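Local coordinates for LPS-assembly lipoprotein LptE (Acinetobacter baumannii, PDB 5TSE), which probably binds lipopolysaccharide and works with LptD in its assembly at the surface of the outer membrane, at residues R73-F78 / P91-A96. Numbering follows the deposited sequence.
Sequences RLTVTF and PRTLTA. With FMT (formic acid), chain D.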
loop_
_atom_site.group_PDB
_atom_site.type_symbol
_atom_site.label_atom_id
_atom_site.label_comp_id
_atom_site.label_asym_id
_atom_site.label_seq_id
_atom_site.Cartn_x
_atom_site.Cartn_y
_atom_site.Cartn_z
ATOM N N ARG A 73 2.457 11.462 3.080
ATOM C CA ARG A 73 3.058 10.222 2.639
ATOM C C ARG A 73 2.451 9.014 3.308
ATOM O O ARG A 73 1.977 9.099 4.432
ATOM C CB ARG A 73 4.555 10.230 2.967
ATOM C CG ARG A 73 5.310 8.958 2.576
ATOM C CD ARG A 73 6.820 9.035 2.828
ATOM N NE ARG A 73 7.386 10.234 2.232
ATOM C CZ ARG A 73 7.586 10.424 0.928
ATOM N NH1 ARG A 73 7.248 9.499 0.023
ATOM N NH2 ARG A 73 8.110 11.572 0.517
ATOM N N LEU A 74 2.501 7.890 2.594
ATOM C CA LEU A 74 2.101 6.602 3.134
ATOM C C LEU A 74 3.185 5.620 2.720
ATOM O O LEU A 74 3.551 5.533 1.557
ATOM C CB LEU A 74 0.721 6.157 2.649
ATOM C CG LEU A 74 0.190 4.843 3.247
ATOM C CD1 LEU A 74 0.380 4.767 4.757
ATOM C CD2 LEU A 74 -1.281 4.658 2.888
ATOM N N THR A 75 3.717 4.902 3.695
ATOM C CA THR A 75 4.782 3.946 3.454
ATOM C C THR A 75 4.341 2.574 3.937
ATOM O O THR A 75 3.781 2.455 5.021
ATOM C CB THR A 75 6.036 4.403 4.205
ATOM O OG1 THR A 75 6.387 5.720 3.739
ATOM C CG2 THR A 75 7.188 3.433 4.007
ATOM N N VAL A 76 4.575 1.543 3.134
ATOM C CA VAL A 76 4.183 0.172 3.520
ATOM C C VAL A 76 5.265 -0.867 3.221
ATOM O O VAL A 76 5.841 -0.881 2.135
ATOM C CB VAL A 76 2.858 -0.272 2.833
ATOM C CG1 VAL A 76 2.597 -1.759 3.038
ATOM C CG2 VAL A 76 1.684 0.519 3.361
ATOM N N THR A 77 5.532 -1.722 4.206
ATOM C CA THR A 77 6.473 -2.831 4.065
ATOM C C THR A 77 5.615 -4.087 4.103
ATOM O O THR A 77 4.763 -4.246 4.977
ATOM C CB THR A 77 7.544 -2.841 5.171
ATOM O OG1 THR A 77 8.317 -1.626 5.100
ATOM C CG2 THR A 77 8.487 -4.042 5.018
ATOM N N PHE A 78 5.808 -4.971 3.141
ATOM C CA PHE A 78 5.029 -6.192 3.086
ATOM C C PHE A 78 5.819 -7.336 2.469
ATOM O O PHE A 78 6.771 -7.121 1.718
ATOM C CB PHE A 78 3.767 -5.957 2.265
ATOM C CG PHE A 78 4.023 -5.805 0.797
ATOM C CD1 PHE A 78 4.383 -4.571 0.259
ATOM C CD2 PHE A 78 3.897 -6.898 -0.061
ATOM C CE1 PHE A 78 4.620 -4.433 -1.099
ATOM C CE2 PHE A 78 4.131 -6.764 -1.424
ATOM C CZ PHE A 78 4.495 -5.531 -1.944
ATOM N N PRO A 91 10.921 -8.853 2.546
ATOM C CA PRO A 91 10.059 -7.681 2.678
ATOM C C PRO A 91 10.316 -6.665 1.567
ATOM O O PRO A 91 11.409 -6.591 1.045
ATOM C CB PRO A 91 10.435 -7.091 4.046
ATOM C CG PRO A 91 11.203 -8.139 4.767
ATOM C CD PRO A 91 11.744 -9.097 3.748
ATOM N N ARG A 92 9.283 -5.919 1.208
ATOM C CA ARG A 92 9.348 -4.894 0.181
ATOM C C ARG A 92 8.690 -3.640 0.755
ATOM O O ARG A 92 7.559 -3.714 1.225
ATOM C CB ARG A 92 8.607 -5.382 -1.058
ATOM C CG ARG A 92 8.337 -4.325 -2.115
ATOM C CD ARG A 92 9.603 -3.688 -2.677
ATOM N NE ARG A 92 10.435 -4.636 -3.410
ATOM C CZ ARG A 92 11.564 -4.322 -4.035
ATOM N NH1 ARG A 92 12.015 -3.069 -4.030
ATOM N NH2 ARG A 92 12.246 -5.261 -4.674
ATOM N N THR A 93 9.403 -2.510 0.717
ATOM C CA THR A 93 8.928 -1.230 1.241
ATOM C C THR A 93 8.566 -0.264 0.107
ATOM O O THR A 93 9.427 0.089 -0.692
ATOM C CB THR A 93 10.012 -0.591 2.139
ATOM O OG1 THR A 93 10.263 -1.451 3.258
ATOM C CG2 THR A 93 9.587 0.782 2.661
ATOM N N LEU A 94 7.301 0.164 0.042
ATOM C CA LEU A 94 6.840 1.095 -1.000
ATOM C C LEU A 94 6.286 2.359 -0.371
ATOM O O LEU A 94 5.939 2.372 0.795
ATOM C CB LEU A 94 5.757 0.468 -1.864
ATOM C CG LEU A 94 6.070 -0.897 -2.458
ATOM C CD1 LEU A 94 4.945 -1.308 -3.401
ATOM C CD2 LEU A 94 7.406 -0.883 -3.183
ATOM N N THR A 95 6.177 3.414 -1.166
ATOM C CA THR A 95 5.697 4.668 -0.653
ATOM C C THR A 95 4.997 5.480 -1.724
ATOM O O THR A 95 5.332 5.395 -2.901
ATOM C CB THR A 95 6.867 5.490 -0.063
ATOM O OG1 THR A 95 6.361 6.612 0.658
ATOM C CG2 THR A 95 7.827 5.982 -1.154
ATOM N N ALA A 96 4.003 6.247 -1.310
ATOM C CA ALA A 96 3.278 7.123 -2.229
ATOM C C ALA A 96 3.183 8.453 -1.533
ATOM O O ALA A 96 3.156 8.504 -0.306
ATOM C CB ALA A 96 1.897 6.576 -2.534
HETATM C C FMT D . 7.527 1.390 7.328
HETATM O O1 FMT D . 7.873 0.435 6.655
HETATM O O2 FMT D . 6.288 1.847 7.195
#
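Thr77 and Thr93 face each other as a non-hydrogen-bonded antiparallel pair. Thr93 OG1 donates to Thr77 OG1 at 2.7 Å. Thr77 OG1 in turn donates a hydrogen bond to O1 of a formic acid molecule, 2.6 Å away, which is also hydrogen-bonded to Thr57 OG1. The formic acid is probably a crystallisation additive. On the same face, Thr95 OG1 lies anti to its backbone N (chi1 -169°). There it donates to Leu74 O at 3.1 Å, from above the carbonyl plane. It also accepts from Arg73 NH1 in a nearly straight bond (165°). This hydroxyl sits in the guanidinium plane, at its edge. Leu74 O is gripped twice, since Ala96 N also donates to it.

The other face, with Leu74, Val76, Phe78, Leu94 and Ala96, is mostly apolar; Arg92 also lies on it. Phe78 CE1 meets Leu94 CD1 at 3.9 Å, at the ring edge, while Arg92 CB lies over one ring face, toward the rim. Backbone bond pairs at Leu74-Ala96, Val76-Leu94 and Phe78-Arg92 set this register. Helix 110-134 covers Leu74, Val76 and Leu94, and strand 49-64 pairs with the far edge of 73-78. The arrangement is a regular antiparallel beta hairpin, here at the edge of the LptE sheet, with one face packed on a helix.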